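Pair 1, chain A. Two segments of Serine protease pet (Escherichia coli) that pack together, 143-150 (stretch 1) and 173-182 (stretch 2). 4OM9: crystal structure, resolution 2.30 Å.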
# COMPACT_ATOMS: atom_id res chain seq x y z
N LYS A 143 -28.53 16.88 20.61
CA LYS A 143 -27.82 17.58 19.55
C LYS A 143 -27.03 18.78 20.04
O LYS A 143 -27.52 19.61 20.81
CB LYS A 143 -28.81 18.03 18.46
CG LYS A 143 -29.68 16.90 17.91
CD LYS A 143 -28.83 15.71 17.45
CE LYS A 143 -29.69 14.57 16.92
NZ LYS A 143 -30.49 14.95 15.72
N GLU A 144 -25.78 18.86 19.60
CA GLU A 144 -24.94 20.04 19.76
C GLU A 144 -24.30 20.34 18.40
O GLU A 144 -24.01 19.41 17.63
CB GLU A 144 -23.85 19.82 20.82
CG GLU A 144 -24.36 19.50 22.22
CD GLU A 144 -23.22 19.36 23.24
OE1 GLU A 144 -23.42 18.71 24.29
OE2 GLU A 144 -22.12 19.89 22.97
N ILE A 145 -24.09 21.61 18.08
CA ILE A 145 -23.39 21.95 16.84
C ILE A 145 -21.89 21.94 17.15
O ILE A 145 -21.39 22.80 17.89
CB ILE A 145 -23.81 23.33 16.25
CG1 ILE A 145 -25.30 23.35 15.93
CG2 ILE A 145 -23.06 23.60 14.96
CD1 ILE A 145 -25.82 24.74 15.53
N ILE A 146 -21.22 20.94 16.59
CA ILE A 146 -19.80 20.72 16.78
C ILE A 146 -19.10 21.08 15.49
O ILE A 146 -19.65 20.89 14.41
CB ILE A 146 -19.48 19.23 17.14
CG1 ILE A 146 -20.32 18.75 18.33
CG2 ILE A 146 -17.99 19.03 17.39
CD1 ILE A 146 -20.10 19.54 19.60
N GLY A 147 -17.89 21.61 15.59
CA GLY A 147 -17.17 21.94 14.39
C GLY A 147 -15.68 22.05 14.61
O GLY A 147 -15.20 21.89 15.73
N PHE A 148 -14.97 22.35 13.53
CA PHE A 148 -13.53 22.41 13.51
C PHE A 148 -13.07 23.74 12.98
O PHE A 148 -13.70 24.32 12.09
CB PHE A 148 -12.93 21.31 12.62
CG PHE A 148 -13.04 19.92 13.19
CD1 PHE A 148 -12.10 19.45 14.11
CD2 PHE A 148 -14.04 19.05 12.77
CE1 PHE A 148 -12.19 18.13 14.63
CE2 PHE A 148 -14.14 17.74 13.27
CZ PHE A 148 -13.21 17.29 14.21
N ARG A 149 -11.94 24.20 13.48
CA ARG A 149 -11.34 25.41 12.96
C ARG A 149 -9.85 25.19 12.84
O ARG A 149 -9.24 24.57 13.69
CB ARG A 149 -11.62 26.60 13.87
CG ARG A 149 -11.15 27.89 13.29
CD ARG A 149 -10.62 28.79 14.38
NE ARG A 149 -9.23 28.46 14.63
CZ ARG A 149 -8.77 27.99 15.78
NH1 ARG A 149 -9.59 27.86 16.80
NH2 ARG A 149 -7.48 27.71 15.89
N VAL A 150 -9.27 25.75 11.80
CA VAL A 150 -7.87 25.54 11.53
C VAL A 150 -7.18 26.88 11.31
O VAL A 150 -7.70 27.74 10.58
CB VAL A 150 -7.75 24.62 10.31
CG1 VAL A 150 -6.61 25.01 9.41
CG2 VAL A 150 -7.76 23.19 10.74
N ALA A 173 -5.37 22.63 14.64
CA ALA A 173 -6.82 22.51 14.58
C ALA A 173 -7.47 22.69 15.94
O ALA A 173 -6.93 22.27 16.95
CB ALA A 173 -7.20 21.20 14.01
N SER A 174 -8.66 23.29 15.94
CA SER A 174 -9.46 23.42 17.16
C SER A 174 -10.75 22.68 16.97
O SER A 174 -11.31 22.68 15.88
CB SER A 174 -9.74 24.87 17.50
OG SER A 174 -8.54 25.60 17.68
N LEU A 175 -11.20 22.00 18.03
CA LEU A 175 -12.50 21.36 18.02
C LEU A 175 -13.38 22.15 18.97
O LEU A 175 -12.92 22.55 20.05
CB LEU A 175 -12.40 19.90 18.46
CG LEU A 175 -13.72 19.21 18.79
CD1 LEU A 175 -14.40 18.80 17.51
CD2 LEU A 175 -13.53 18.00 19.74
N PHE A 176 -14.64 22.37 18.61
CA PHE A 176 -15.49 23.24 19.43
C PHE A 176 -16.96 22.84 19.45
O PHE A 176 -17.43 22.10 18.59
CB PHE A 176 -15.35 24.69 18.95
CG PHE A 176 -15.84 24.92 17.55
CD1 PHE A 176 -17.21 24.96 17.26
CD2 PHE A 176 -14.94 25.09 16.51
CE1 PHE A 176 -17.64 25.13 15.98
CE2 PHE A 176 -15.38 25.27 15.22
CZ PHE A 176 -16.74 25.29 14.95
N HIS A 177 -17.69 23.38 20.42
CA HIS A 177 -19.15 23.33 20.41
C HIS A 177 -19.70 24.75 20.41
O HIS A 177 -19.15 25.62 21.07
CB HIS A 177 -19.68 22.55 21.62
CG HIS A 177 -19.07 22.96 22.92
ND1 HIS A 177 -17.86 22.48 23.36
CD2 HIS A 177 -19.52 23.79 23.90
CE1 HIS A 177 -17.58 23.00 24.55
NE2 HIS A 177 -18.57 23.80 24.89
N ILE A 178 -20.79 25.00 19.69
CA ILE A 178 -21.36 26.34 19.65
C ILE A 178 -22.20 26.66 20.90
O ILE A 178 -23.19 25.98 21.18
CB ILE A 178 -22.25 26.57 18.41
CG1 ILE A 178 -21.47 26.31 17.12
CG2 ILE A 178 -22.83 28.00 18.42
CD1 ILE A 178 -22.13 26.85 15.89
N THR A 179 -21.82 27.73 21.59
CA THR A 179 -22.47 28.16 22.84
C THR A 179 -23.49 29.28 22.63
O THR A 179 -24.36 29.48 23.46
CB THR A 179 -21.42 28.62 23.88
OG1 THR A 179 -20.55 29.59 23.28
CG2 THR A 179 -20.57 27.43 24.36
N ASN A 180 -23.38 30.01 21.53
CA ASN A 180 -24.41 30.97 21.14
C ASN A 180 -24.41 31.23 19.64
O ASN A 180 -23.52 31.89 19.10
CB ASN A 180 -24.22 32.30 21.89
CG ASN A 180 -25.50 33.14 21.94
OD1 ASN A 180 -26.43 32.91 21.16
ND2 ASN A 180 -25.54 34.10 22.87
N LEU A 181 -25.44 30.72 18.97
CA LEU A 181 -25.66 30.97 17.56
C LEU A 181 -25.80 32.44 17.24
O LEU A 181 -25.42 32.86 16.16
CB LEU A 181 -26.91 30.24 17.08
CG LEU A 181 -26.69 28.80 16.63
CD1 LEU A 181 -28.01 28.16 16.20
CD2 LEU A 181 -25.65 28.76 15.50
N ARG A 182 -26.37 33.23 18.15
CA ARG A 182 -26.56 34.64 17.88
C ARG A 182 -26.14 35.48 19.09
O ARG A 182 -26.99 35.97 19.84
CB ARG A 182 -28.03 34.94 17.51
CG ARG A 182 -28.80 33.75 16.93
CD ARG A 182 -29.93 34.17 15.99
NE ARG A 182 -29.41 34.44 14.66
CZ ARG A 182 -29.57 33.66 13.60
NH1 ARG A 182 -30.28 32.54 13.67
NH2 ARG A 182 -29.03 34.02 12.45
O HOH W 1 -24.37 23.33 20.20

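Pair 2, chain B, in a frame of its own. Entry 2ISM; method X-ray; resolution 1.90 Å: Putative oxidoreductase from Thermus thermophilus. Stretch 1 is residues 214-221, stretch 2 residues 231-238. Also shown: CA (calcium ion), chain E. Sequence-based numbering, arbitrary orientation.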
# COMPACT_ATOMS: atom_id res chain seq x y z
N GLY B 214 -6.07 -5.45 -15.18
CA GLY B 214 -5.12 -5.40 -16.28
C GLY B 214 -5.47 -4.30 -17.26
O GLY B 214 -4.83 -4.15 -18.30
N GLU B 215 -6.51 -3.53 -16.94
CA GLU B 215 -6.95 -2.43 -17.79
C GLU B 215 -5.92 -1.30 -17.80
O GLU B 215 -5.31 -1.00 -16.78
CB GLU B 215 -8.28 -1.87 -17.29
CG GLU B 215 -9.47 -2.79 -17.48
CD GLU B 215 -10.69 -2.29 -16.74
OE1 GLU B 215 -10.64 -2.26 -15.49
OE2 GLU B 215 -11.69 -1.92 -17.40
N LEU B 216 -5.76 -0.66 -18.96
CA LEU B 216 -4.81 0.44 -19.11
C LEU B 216 -5.46 1.79 -18.87
O LEU B 216 -6.53 2.08 -19.41
CB LEU B 216 -4.19 0.42 -20.51
CG LEU B 216 -3.31 1.63 -20.86
CD1 LEU B 216 -2.12 1.70 -19.91
CD2 LEU B 216 -2.84 1.53 -22.31
N PHE B 217 -4.82 2.61 -18.06
CA PHE B 217 -5.30 3.95 -17.75
C PHE B 217 -4.22 4.92 -18.20
O PHE B 217 -3.03 4.62 -18.10
CB PHE B 217 -5.52 4.10 -16.24
CG PHE B 217 -6.71 3.34 -15.73
CD1 PHE B 217 -7.88 4.01 -15.40
CD2 PHE B 217 -6.66 1.96 -15.60
CE1 PHE B 217 -9.00 3.31 -14.95
CE2 PHE B 217 -7.77 1.25 -15.15
CZ PHE B 217 -8.94 1.93 -14.82
N SER B 218 -4.64 6.08 -18.69
CA SER B 218 -3.70 7.07 -19.17
C SER B 218 -4.11 8.47 -18.72
O SER B 218 -5.29 8.73 -18.46
CB SER B 218 -3.63 7.02 -20.70
OG SER B 218 -2.74 7.99 -21.23
N SER B 219 -3.14 9.36 -18.62
CA SER B 219 -3.41 10.74 -18.23
C SER B 219 -2.94 11.62 -19.37
O SER B 219 -2.01 11.25 -20.10
CB SER B 219 -2.64 11.10 -16.96
OG SER B 219 -1.24 10.98 -17.16
N GLU B 220 -3.58 12.76 -19.55
CA GLU B 220 -3.15 13.66 -20.61
C GLU B 220 -3.57 15.10 -20.36
O GLU B 220 -4.57 15.37 -19.69
CB GLU B 220 -3.67 13.18 -21.97
CG GLU B 220 -5.15 13.39 -22.24
CD GLU B 220 -5.52 12.91 -23.65
OE1 GLU B 220 -5.41 11.70 -23.91
OE2 GLU B 220 -5.90 13.75 -24.49
N HIS B 221 -2.77 16.02 -20.90
CA HIS B 221 -3.02 17.45 -20.76
C HIS B 221 -4.19 17.89 -21.63
O HIS B 221 -4.28 17.51 -22.80
CB HIS B 221 -1.78 18.26 -21.16
CG HIS B 221 -0.56 17.93 -20.36
ND1 HIS B 221 0.13 16.75 -20.51
CD2 HIS B 221 0.09 18.63 -19.40
CE1 HIS B 221 1.16 16.74 -19.68
NE2 HIS B 221 1.16 17.86 -18.99
N HIS B 231 -9.68 20.94 -18.36
CA HIS B 231 -10.23 19.68 -18.86
C HIS B 231 -9.16 18.63 -19.11
O HIS B 231 -9.24 17.85 -20.06
CB HIS B 231 -11.08 19.89 -20.12
CG HIS B 231 -12.30 20.72 -19.89
ND1 HIS B 231 -12.23 22.08 -19.67
CD2 HIS B 231 -13.61 20.39 -19.76
CE1 HIS B 231 -13.44 22.55 -19.42
NE2 HIS B 231 -14.30 21.54 -19.46
N ASP B 232 -8.15 18.62 -18.24
CA ASP B 232 -7.10 17.62 -18.32
C ASP B 232 -7.85 16.36 -17.91
O ASP B 232 -8.88 16.44 -17.24
CB ASP B 232 -5.99 17.96 -17.33
CG ASP B 232 -5.35 19.31 -17.62
OD1 ASP B 232 -4.53 19.39 -18.55
OD2 ASP B 232 -5.68 20.28 -16.91
N GLU B 233 -7.34 15.20 -18.29
CA GLU B 233 -8.09 13.99 -17.99
C GLU B 233 -7.33 12.71 -17.72
O GLU B 233 -6.11 12.63 -17.88
CB GLU B 233 -9.03 13.74 -19.16
CG GLU B 233 -8.35 14.04 -20.49
CD GLU B 233 -9.19 13.71 -21.70
OE1 GLU B 233 -10.22 14.39 -21.93
OE2 GLU B 233 -8.81 12.78 -22.42
N VAL B 234 -8.09 11.71 -17.28
CA VAL B 234 -7.59 10.37 -17.03
C VAL B 234 -8.53 9.53 -17.87
O VAL B 234 -9.76 9.64 -17.73
CB VAL B 234 -7.71 9.95 -15.56
CG1 VAL B 234 -7.30 8.48 -15.42
CG2 VAL B 234 -6.84 10.83 -14.68
N ASN B 235 -7.97 8.71 -18.74
CA ASN B 235 -8.76 7.86 -19.63
C ASN B 235 -8.54 6.38 -19.38
O ASN B 235 -7.46 5.96 -18.95
CB ASN B 235 -8.42 8.17 -21.10
CG ASN B 235 -8.77 9.58 -21.51
OD1 ASN B 235 -7.90 10.39 -21.82
ND2 ASN B 235 -10.06 9.88 -21.52
N LEU B 236 -9.58 5.59 -19.65
CA LEU B 236 -9.51 4.14 -19.54
C LEU B 236 -9.32 3.76 -21.00
O LEU B 236 -10.24 3.89 -21.81
CB LEU B 236 -10.83 3.57 -19.00
CG LEU B 236 -10.97 2.05 -18.92
CD1 LEU B 236 -9.78 1.45 -18.21
CD2 LEU B 236 -12.26 1.69 -18.19
N ILE B 237 -8.11 3.31 -21.34
CA ILE B 237 -7.76 2.97 -22.71
C ILE B 237 -8.17 1.57 -23.17
O ILE B 237 -7.80 0.58 -22.55
CB ILE B 237 -6.23 3.13 -22.95
CG1 ILE B 237 -5.76 4.50 -22.46
CG2 ILE B 237 -5.90 2.95 -24.43
CD1 ILE B 237 -6.38 5.67 -23.20
N VAL B 238 -8.92 1.51 -24.26
CA VAL B 238 -9.35 0.23 -24.83
C VAL B 238 -8.76 0.17 -26.24
O VAL B 238 -8.59 1.20 -26.88
CB VAL B 238 -10.89 0.11 -24.92
CG1 VAL B 238 -11.51 0.22 -23.53
CG2 VAL B 238 -11.46 1.17 -25.84
CA CA E . -10.43 13.26 -24.56
O HOH W 2 -7.74 -1.44 -20.86
O HOH W 3 -8.03 12.70 -25.58
O HOH W 4 -13.06 13.97 -24.68
O HOH W 5 -11.48 11.02 -23.32
O HOH W 6 -10.02 15.66 -25.94

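Pair 1 and pair 2 are both two antiparallel strands joined edge to edge. The strand directions differ by 156° in pair 1 and 159° in pair 2, and the axes approach to 4.5 Å in each. Fourteen central residues superpose with an RMSD of 0.7 Å.

The register is the same. Gly A147 faces Phe A176, and their counterparts Ser B218 and Asn B235 face each other. In pair 1, Gly A147 N donates to Phe A176 O (3.1 Å) and Phe A176 N to Gly A147 O (3.0 Å). In pair 2, Ser B218 N donates to Asn B235 O (2.8 Å) and Asn B235 N to Ser B218 O (2.7 Å). Two residues along, Arg A149 with Ser A174 matches Glu B220 with Glu B233, again with two backbone hydrogen bonds. At the other end, Ile A178 N to Ile A145 O (2.9 Å) corresponds to Ile B237 N to Leu B216 O (2.8 Å). A water extends the ladder there in both. It bridges Ile A145 N and Ile A178 O in pair 1, and Leu B216 N and Ile B237 O in pair 2.

The side chains fill this frame differently. In pair 1 the Phe A176 ring lies over Gly A147, with Gly A147 CA 3.8 Å from the centroid of the Phe A176 ring. A CB on Gly A147 would clash with Phe A176 CZ at 2.5 Å. In pair 2 the position of Phe A176 is held by Asn B235, which has no ring, and Ser B218 has a side chain; Ser B218 CB lies 3.7 Å from Ile B237 CG1.

On the same face, Arg A149 NH1 makes a weak hydrogen bond to Ser A174 OG (2.6 Å). The matching positions in pair 2 are both acidic. Glu B233 binds the calcium ion through OE1 (2.9 Å from CA) and OE2 (2.7 Å from CA). Water 3, which also binds the ion, donates to Glu B220 OE2 (2.6 Å from the water O), linking the second glutamate to the metal site.

The opposite face carries a leucine methyl over a phenylalanine ring in both pairs, but at different positions. In pair 1, Leu A175 CD1 is 4.0 Å from the centroid of the Phe A148 ring. The equivalent residues are Val B234 and Ser B219. In pair 2, Leu B236 CD1 is 3.7 Å from the centroid of the Phe B217 ring. There pair 1 has His A177 and Ile A146, with Ile A146 CD1 3.6 Å from His A177 CB.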